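Local coordinates for protein 3-phytase (Klebsiella pneumoniae, PDB 2WNH) that probably hydrolyses phytate (inositol hexakisphosphate), releasing phosphate by a histidine acid phosphatase reaction, at residues T213-W218 with Q343-L348; P308-G313 with P359-E364. The protein carries 3 engineered substitutions. One frame throughout, in Å; residues are numbered along the deposited sequence.

Contact 1: T213-W218 with Q343-L348; sequences TLRLGW and QGLDDL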
ATOM      1  N   THR B 213     -29.121  -4.721  26.099  1.00 19.06           N
ATOM      2  CA  THR B 213     -29.685  -4.543  24.749  1.00 18.58           C
ATOM      3  C   THR B 213     -29.596  -3.078  24.272  1.00 18.88           C
ATOM      4  O   THR B 213     -29.244  -2.811  23.108  1.00 18.35           O
ATOM      5  CB  THR B 213     -31.145  -5.053  24.684  1.00 19.13           C
ATOM      6  OG1 THR B 213     -31.194  -6.426  25.109  1.00 20.07           O
ATOM      7  CG2 THR B 213     -31.713  -4.922  23.265  1.00 18.78           C
ATOM      8  N   LEU B 214     -29.916  -2.143  25.163  1.00 17.59           N
ATOM      9  CA  LEU B 214     -29.809  -0.721  24.828  1.00 17.70           C
ATOM     10  C   LEU B 214     -28.354  -0.325  24.595  1.00 17.52           C
ATOM     11  O   LEU B 214     -28.053   0.380  23.632  1.00 16.52           O
ATOM     12  CB  LEU B 214     -30.472   0.145  25.908  1.00 18.17           C
ATOM     13  CG  LEU B 214     -31.981  -0.110  26.065  1.00 20.88           C
ATOM     14  CD1 LEU B 214     -32.474   0.666  27.269  1.00 20.54           C
ATOM     15  CD2 LEU B 214     -32.783   0.287  24.830  1.00 22.20           C
ATOM     16  N   ARG B 215     -27.456  -0.788  25.474  1.00 16.46           N
ATOM     17  CA  ARG B 215     -26.027  -0.506  25.319  1.00 17.33           C
ATOM     18  C   ARG B 215     -25.495  -1.049  23.998  1.00 17.08           C
ATOM     19  O   ARG B 215     -24.725  -0.374  23.297  1.00 17.03           O
ATOM     20  CB  ARG B 215     -25.222  -1.116  26.475  1.00 16.95           C
ATOM     21  CG  ARG B 215     -23.694  -0.961  26.298  1.00 20.42           C
ATOM     22  CD  ARG B 215     -23.077  -2.219  25.637  1.00 19.22           C
ATOM     23  NE  ARG B 215     -22.865  -3.252  26.657  1.00 19.11           N
ATOM     24  CZ  ARG B 215     -21.920  -3.184  27.590  1.00 20.48           C
ATOM     25  NH1 ARG B 215     -21.080  -2.160  27.623  1.00 20.12           N
ATOM     26  NH2 ARG B 215     -21.815  -4.141  28.505  1.00 21.53           N
ATOM     27  N   LEU B 216     -25.879  -2.283  23.679  1.00 17.45           N
ATOM     28  CA  LEU B 216     -25.486  -2.910  22.399  1.00 16.60           C
ATOM     29  C   LEU B 216     -26.083  -2.172  21.193  1.00 16.10           C
ATOM     30  O   LEU B 216     -25.358  -1.889  20.230  1.00 16.52           O
ATOM     31  CB  LEU B 216     -25.851  -4.410  22.376  1.00 17.92           C
ATOM     32  CG  LEU B 216     -25.000  -5.301  23.297  1.00 19.24           C
ATOM     33  CD1 LEU B 216     -25.651  -6.662  23.465  1.00 17.79           C
ATOM     34  CD2 LEU B 216     -23.559  -5.419  22.800  1.00 19.59           C
ATOM     35  N   GLY B 217     -27.372  -1.814  21.250  1.00 16.88           N
ATOM     36  CA  GLY B 217     -27.987  -0.989  20.177  1.00 16.72           C
ATOM     37  C   GLY B 217     -27.346   0.386  19.948  1.00 17.25           C
ATOM     38  O   GLY B 217     -27.245   0.832  18.782  1.00 16.79           O
ATOM     39  N   TRP B 218     -26.942   1.058  21.040  1.00 16.29           N
ATOM     40  CA  TRP B 218     -26.158   2.305  20.967  1.00 16.40           C
ATOM     41  C   TRP B 218     -24.847   2.034  20.234  1.00 16.01           C
ATOM     42  O   TRP B 218     -24.475   2.726  19.275  1.00 15.23           O
ATOM     43  CB  TRP B 218     -25.843   2.900  22.359  1.00 17.79           C
ATOM     44  CG  TRP B 218     -25.084   4.216  22.221  1.00 16.36           C
ATOM     45  CD1 TRP B 218     -23.722   4.405  22.262  1.00 18.04           C
ATOM     46  CD2 TRP B 218     -25.658   5.499  21.931  1.00 21.15           C
ATOM     47  NE1 TRP B 218     -23.422   5.735  22.036  1.00 21.04           N
ATOM     48  CE2 TRP B 218     -24.593   6.428  21.846  1.00 20.24           C
ATOM     49  CE3 TRP B 218     -26.980   5.959  21.772  1.00 24.08           C
ATOM     50  CZ2 TRP B 218     -24.805   7.797  21.579  1.00 22.45           C
ATOM     51  CZ3 TRP B 218     -27.190   7.330  21.506  1.00 23.04           C
ATOM     52  CH2 TRP B 218     -26.104   8.225  21.418  1.00 21.33           C
ATOM     53  N   GLN B 343     -13.284  -0.061  24.156  1.00 13.71           N
ATOM     54  CA  GLN B 343     -13.572   1.240  23.568  1.00 14.73           C
ATOM     55  C   GLN B 343     -14.766   1.863  24.265  1.00 15.62           C
ATOM     56  O   GLN B 343     -15.669   1.151  24.712  1.00 17.72           O
ATOM     57  CB  GLN B 343     -13.881   1.097  22.087  1.00 14.85           C
ATOM     58  CG  GLN B 343     -12.649   0.768  21.257  1.00 17.40           C
ATOM     59  CD  GLN B 343     -12.860   1.119  19.789  1.00 17.89           C
ATOM     60  OE1 GLN B 343     -12.432   2.195  19.303  1.00 20.37           O
ATOM     61  NE2 GLN B 343     -13.518   0.232  19.076  1.00 13.56           N
ATOM     62  N   GLY B 344     -14.785   3.185  24.292  1.00 16.50           N
ATOM     63  CA  GLY B 344     -15.952   3.957  24.792  1.00 16.98           C
ATOM     64  C   GLY B 344     -17.204   3.829  23.922  1.00 17.49           C
ATOM     65  O   GLY B 344     -17.150   3.369  22.777  1.00 17.20           O
ATOM     66  N   LEU B 345     -18.350   4.229  24.487  1.00 16.92           N
ATOM     67  CA  LEU B 345     -19.637   4.071  23.820  1.00 17.49           C
ATOM     68  C   LEU B 345     -19.709   4.799  22.473  1.00 17.40           C
ATOM     69  O   LEU B 345     -20.193   4.235  21.483  1.00 16.31           O
ATOM     70  CB  LEU B 345     -20.758   4.592  24.733  1.00 18.51           C
ATOM     71  CG  LEU B 345     -21.095   3.676  25.901  1.00 17.89           C
ATOM     72  CD1 LEU B 345     -21.809   4.501  26.974  1.00 18.54           C
ATOM     73  CD2 LEU B 345     -21.942   2.502  25.456  1.00 19.69           C
ATOM     74  N   ASP B 346     -19.261   6.047  22.439  1.00 17.64           N
ATOM     75  CA  ASP B 346     -19.349   6.785  21.171  1.00 17.74           C
ATOM     76  C   ASP B 346     -18.322   6.286  20.150  1.00 17.07           C
ATOM     77  O   ASP B 346     -18.608   6.269  18.955  1.00 17.47           O
ATOM     78  CB  ASP B 346     -19.291   8.309  21.371  1.00 18.73           C
ATOM     79  CG  ASP B 346     -20.647   8.894  21.790  1.00 22.74           C
ATOM     80  OD1 ASP B 346     -21.708   8.260  21.511  1.00 25.14           O
ATOM     81  OD2 ASP B 346     -20.636   9.971  22.406  1.00 26.72           O
ATOM     82  N   ASP B 347     -17.155   5.853  20.622  1.00 16.91           N
ATOM     83  CA  ASP B 347     -16.118   5.296  19.729  1.00 17.66           C
ATOM     84  C   ASP B 347     -16.624   4.030  19.025  1.00 16.73           C
ATOM     85  O   ASP B 347     -16.364   3.834  17.825  1.00 16.49           O
ATOM     86  CB  ASP B 347     -14.807   5.057  20.494  1.00 20.10           C
ATOM     87  CG  ASP B 347     -13.972   6.353  20.645  1.00 24.19           C
ATOM     88  OD1 ASP B 347     -14.363   7.425  20.114  1.00 27.24           O
ATOM     89  OD2 ASP B 347     -12.916   6.297  21.281  1.00 30.13           O
ATOM     90  N   LEU B 348     -17.365   3.190  19.754  1.00 13.62           N
ATOM     91  CA  LEU B 348     -17.967   1.985  19.164  1.00 15.23           C
ATOM     92  C   LEU B 348     -19.038   2.388  18.161  1.00 15.22           C
ATOM     93  O   LEU B 348     -19.048   1.892  17.046  1.00 15.99           O
ATOM     94  CB  LEU B 348     -18.584   1.093  20.248  1.00 14.38           C
ATOM     95  CG  LEU B 348     -17.541   0.371  21.092  1.00 15.61           C
ATOM     96  CD1 LEU B 348     -18.223  -0.212  22.344  1.00 14.81           C
ATOM     97  CD2 LEU B 348     -16.800  -0.732  20.322  1.00 15.19           C
TER
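W218 reaches from helix 204-219 to the first turn of helix 345-349, joining two helices of the histidine acid phosphatase fold; the second follows strand 334-342 after a two-residue turn, with G344 at its N-cap. The indole carries the contact. With CG anti to the backbone N (chi1 -178°), it extends from its helix and presents the pyrrole edge to the other segment. Along that edge W218 CD1 lies 3.9 Å from L345 CB, and the backbone oxygen L345 O is 3.6 Å from the same CD1. Tryptophan suits this place because its rim is apolar at CD1 and a donor one atom further on.

The side chain of L345 crosses both W218 and R215 at about a right angle. Its branch CD2 meets the aliphatic part of R215, with R215 CG 4.0 Å from L345 CD2. The arginine chain then bends, and its guanidinium finds partners elsewhere: NH1 bonds to N314 OD1, and NH2 forms a salt bridge with E212. A long side chain can thus lend methylenes to an apolar neighbour while its charge is satisfied away from it. R349 makes a cation-pi contact with W218.

D346, at the partly exposed border, supplies the polar element. Its carboxylate plane is turned 40° from the indole, and OD1 lies at the ring edge, in the ring plane. The bond from W218 NE1 to D346 OD1 is weak, 3.1 Å long and bent to 133°; OD1 also lies 3.1 Å from W218 CZ2, so it sits off the N-H line, toward the benzene side of the edge.

Contact 2: P308-G313 with P359-E364; sequences PGYSRG and PMLRQE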
ATOM      1  N   PRO B 308     -13.965   5.275  31.881  1.00 22.27           N
ATOM      2  CA  PRO B 308     -14.788   6.448  31.518  1.00 22.44           C
ATOM      3  C   PRO B 308     -16.033   6.083  30.728  1.00 21.96           C
ATOM      4  O   PRO B 308     -15.957   5.359  29.725  1.00 21.60           O
ATOM      5  CB  PRO B 308     -13.834   7.283  30.655  1.00 22.92           C
ATOM      6  CG  PRO B 308     -12.482   6.929  31.155  1.00 24.75           C
ATOM      7  CD  PRO B 308     -12.537   5.487  31.553  1.00 22.45           C
ATOM      8  N   GLY B 309     -17.187   6.558  31.199  1.00 20.43           N
ATOM      9  CA  GLY B 309     -18.466   6.333  30.535  1.00 20.57           C
ATOM     10  C   GLY B 309     -19.143   5.005  30.846  1.00 20.87           C
ATOM     11  O   GLY B 309     -20.223   4.725  30.330  1.00 21.75           O
ATOM     12  N   TYR B 310     -18.499   4.184  31.675  1.00 20.42           N
ATOM     13  CA  TYR B 310     -19.026   2.882  32.055  1.00 19.91           C
ATOM     14  C   TYR B 310     -19.155   2.790  33.573  1.00 19.45           C
ATOM     15  O   TYR B 310     -18.443   3.472  34.301  1.00 21.54           O
ATOM     16  CB  TYR B 310     -18.098   1.764  31.558  1.00 19.93           C
ATOM     17  CG  TYR B 310     -18.076   1.614  30.048  1.00 18.99           C
ATOM     18  CD1 TYR B 310     -19.214   1.179  29.359  1.00 17.94           C
ATOM     19  CD2 TYR B 310     -16.927   1.929  29.307  1.00 18.31           C
ATOM     20  CE1 TYR B 310     -19.203   1.021  27.980  1.00 17.60           C
ATOM     21  CE2 TYR B 310     -16.899   1.769  27.923  1.00 16.64           C
ATOM     22  CZ  TYR B 310     -18.046   1.325  27.267  1.00 17.47           C
ATOM     23  OH  TYR B 310     -18.057   1.162  25.901  1.00 19.07           O
ATOM     24  N   SER B 311     -20.067   1.947  34.040  1.00 19.36           N
ATOM     25  CA  SER B 311     -20.139   1.669  35.468  1.00 20.04           C
ATOM     26  C   SER B 311     -19.086   0.619  35.872  1.00 19.63           C
ATOM     27  O   SER B 311     -18.431   0.006  35.004  1.00 20.37           O
ATOM     28  CB  SER B 311     -21.551   1.261  35.876  0.80 19.90           C
ATOM     29  OG  SER B 311     -21.923   0.104  35.173  0.80 22.59           O
ATOM     30  N   ARG B 312     -18.921   0.430  37.183  1.00 19.13           N
ATOM     31  CA  ARG B 312     -17.921  -0.490  37.742  1.00 18.81           C
ATOM     32  C   ARG B 312     -18.035  -1.878  37.144  1.00 18.13           C
ATOM     33  O   ARG B 312     -19.121  -2.471  37.125  1.00 19.08           O
ATOM     34  CB  ARG B 312     -18.064  -0.589  39.275  1.00 19.75           C
ATOM     35  CG  ARG B 312     -17.108  -1.604  39.926  1.00 21.73           C
ATOM     36  CD  ARG B 312     -17.175  -1.545  41.468  1.00 22.01           C
ATOM     37  NE  ARG B 312     -18.561  -1.580  41.946  1.00 20.14           N
ATOM     38  CZ  ARG B 312     -19.325  -2.666  42.010  1.00 21.96           C
ATOM     39  NH1 ARG B 312     -18.859  -3.859  41.642  1.00 20.88           N
ATOM     40  NH2 ARG B 312     -20.578  -2.558  42.450  1.00 22.26           N
ATOM     41  N   GLY B 313     -16.901  -2.385  36.649  1.00 17.51           N
ATOM     42  CA  GLY B 313     -16.816  -3.746  36.155  1.00 17.29           C
ATOM     43  C   GLY B 313     -17.433  -4.054  34.812  1.00 16.41           C
ATOM     44  O   GLY B 313     -17.408  -5.225  34.388  1.00 16.86           O
ATOM     45  N   PRO B 359      -7.447   6.658  22.072  1.00 28.01           N
ATOM     46  CA  PRO B 359      -6.848   5.411  22.503  1.00 25.59           C
ATOM     47  C   PRO B 359      -7.884   4.517  23.191  1.00 22.91           C
ATOM     48  O   PRO B 359      -8.939   5.000  23.646  1.00 22.18           O
ATOM     49  CB  PRO B 359      -5.766   5.869  23.494  1.00 26.30           C
ATOM     50  CG  PRO B 359      -6.288   7.106  24.063  1.00 27.57           C
ATOM     51  CD  PRO B 359      -7.057   7.781  22.947  1.00 28.89           C
ATOM     52  N   MET B 360      -7.594   3.223  23.223  1.00 21.83           N
ATOM     53  CA  MET B 360      -8.383   2.296  24.030  1.00 20.14           C
ATOM     54  C   MET B 360      -8.447   2.824  25.458  1.00 20.05           C
ATOM     55  O   MET B 360      -7.472   3.390  25.966  1.00 20.25           O
ATOM     56  CB  MET B 360      -7.738   0.909  24.055  1.00 19.81           C
ATOM     57  CG  MET B 360      -7.680   0.232  22.713  1.00 21.63           C
ATOM     58  SD  MET B 360      -9.324  -0.304  22.168  1.00 22.23           S
ATOM     59  CE  MET B 360      -9.673  -1.678  23.255  1.00 21.34           C
ATOM     60  N   LEU B 361      -9.599   2.631  26.091  1.00 17.88           N
ATOM     61  CA  LEU B 361      -9.730   2.814  27.529  1.00 17.79           C
ATOM     62  C   LEU B 361      -9.079   1.624  28.221  1.00 17.70           C
ATOM     63  O   LEU B 361      -9.289   0.494  27.799  1.00 17.53           O
ATOM     64  CB  LEU B 361     -11.201   2.892  27.907  1.00 18.76           C
ATOM     65  CG  LEU B 361     -11.993   3.977  27.162  1.00 16.12           C
ATOM     66  CD1 LEU B 361     -13.479   3.914  27.553  1.00 18.89           C
ATOM     67  CD2 LEU B 361     -11.409   5.377  27.385  1.00 17.23           C
ATOM     68  N   ARG B 362      -8.293   1.865  29.270  1.00 17.51           N
ATOM     69  CA  ARG B 362      -7.570   0.776  29.898  1.00 17.86           C
ATOM     70  C   ARG B 362      -7.417   0.981  31.402  1.00 19.21           C
ATOM     71  O   ARG B 362      -7.232   2.127  31.864  1.00 20.55           O
ATOM     72  CB  ARG B 362      -6.174   0.665  29.254  1.00 20.04           C
ATOM     73  CG  ARG B 362      -5.433  -0.615  29.574  1.00 25.95           C
ATOM     74  CD  ARG B 362      -4.111  -0.735  28.789  1.00 31.90           C
ATOM     75  NE  ARG B 362      -4.202  -0.211  27.427  1.00 38.32           N
ATOM     76  CZ  ARG B 362      -3.670   0.946  27.031  1.00 38.14           C
ATOM     77  NH1 ARG B 362      -2.986   1.700  27.884  1.00 41.22           N
ATOM     78  NH2 ARG B 362      -3.813   1.339  25.775  1.00 37.52           N
ATOM     79  N   GLN B 363      -7.492  -0.116  32.159  1.00 17.55           N
ATOM     80  CA  GLN B 363      -7.138  -0.077  33.573  1.00 18.20           C
ATOM     81  C   GLN B 363      -6.238  -1.249  33.924  1.00 17.32           C
ATOM     82  O   GLN B 363      -6.514  -2.400  33.587  1.00 16.08           O
ATOM     83  CB  GLN B 363      -8.384  -0.068  34.468  1.00 18.80           C
ATOM     84  CG  GLN B 363      -8.017   0.113  35.940  1.00 21.29           C
ATOM     85  CD  GLN B 363      -9.217   0.464  36.811  1.00 25.43           C
ATOM     86  OE1 GLN B 363     -10.220   1.044  36.342  1.00 24.90           O
ATOM     87  NE2 GLN B 363      -9.115   0.130  38.097  1.00 24.47           N
ATOM     88  N   GLU B 364      -5.134  -0.944  34.589  1.00 17.21           N
ATOM     89  CA  GLU B 364      -4.206  -1.996  34.960  1.00 17.14           C
ATOM     90  C   GLU B 364      -4.411  -2.454  36.398  1.00 19.06           C
ATOM     91  O   GLU B 364      -4.713  -1.641  37.273  1.00 18.88           O
ATOM     92  CB  GLU B 364      -2.770  -1.463  34.816  1.00 18.05           C
ATOM     93  CG  GLU B 364      -2.398  -0.971  33.427  1.00 19.62           C
ATOM     94  CD  GLU B 364      -0.977  -0.440  33.407  1.00 21.82           C
ATOM     95  OE1 GLU B 364      -0.711   0.615  34.087  1.00 20.87           O
ATOM     96  OE2 GLU B 364      -0.128  -1.078  32.732  1.00 19.62           O
TER
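The phenol ring of Y310 receives L361 at its edge: methyl CD1 of the leucine lies near the ring plane, 4.1 Å from Y310 CE2, and the two side chains cross at about a right angle. Beyond this contact, L345 and L348 of helix 345-349 and P316 touch the tyrosine as well, and so does the side chain of R215. The proline ring of P308 meets the leucine's other branch, with P308 CG 4.2 Å from L361 CD2.

L361 thus divides its two methyls between two rings. CD1 also approaches the backbone, 3.6 Å from P308 O, a plain van der Waals contact. The leucine's CG lies beside its own backbone N (chi1 -56°), and the nearly extended chi2 of 177° carries CD1 out to the tyrosine. A branched apolar side chain suits this junction because each of its methyls can meet a different neighbour.

Tyrosine suits its place because its ring can pack among aliphatic groups while its hydroxyl is still satisfied: Y310 OH is hydrogen-bonded to Q343 O, just after strand 334-342. P308, itself exposed, adds a rigid apolar ring beside CD2. No hydrogen bond joins the two segments; L361 is held instead in the sheet by backbone bonding to A342. The arrangement is a loop laid against a strand of an antiparallel pair, here the 308-313 loop against the 334-342/361-364 pair in the mixed sheet of this histidine phosphatase fold.

In the fold
Contact 1 is the more buried of the two, with three of its four touching residues inside the protein; contact 2 is mixed, running from buried Y310 to exposed P308. Their centres lie 13 Å apart. Contact 1 joins helix to helix and combines apolar packing with a weak hydrogen bond at its partly exposed border, whereas contact 2 sets a loop against a strand by van der Waals contact, with no hydrogen bond between its segments. They meet around residues 343-345, where L361 CD1 of contact 2 lies 3.6 Å from G344 N of contact 1. The turn leading into helix 345-349 therefore belongs to both neighbourhoods.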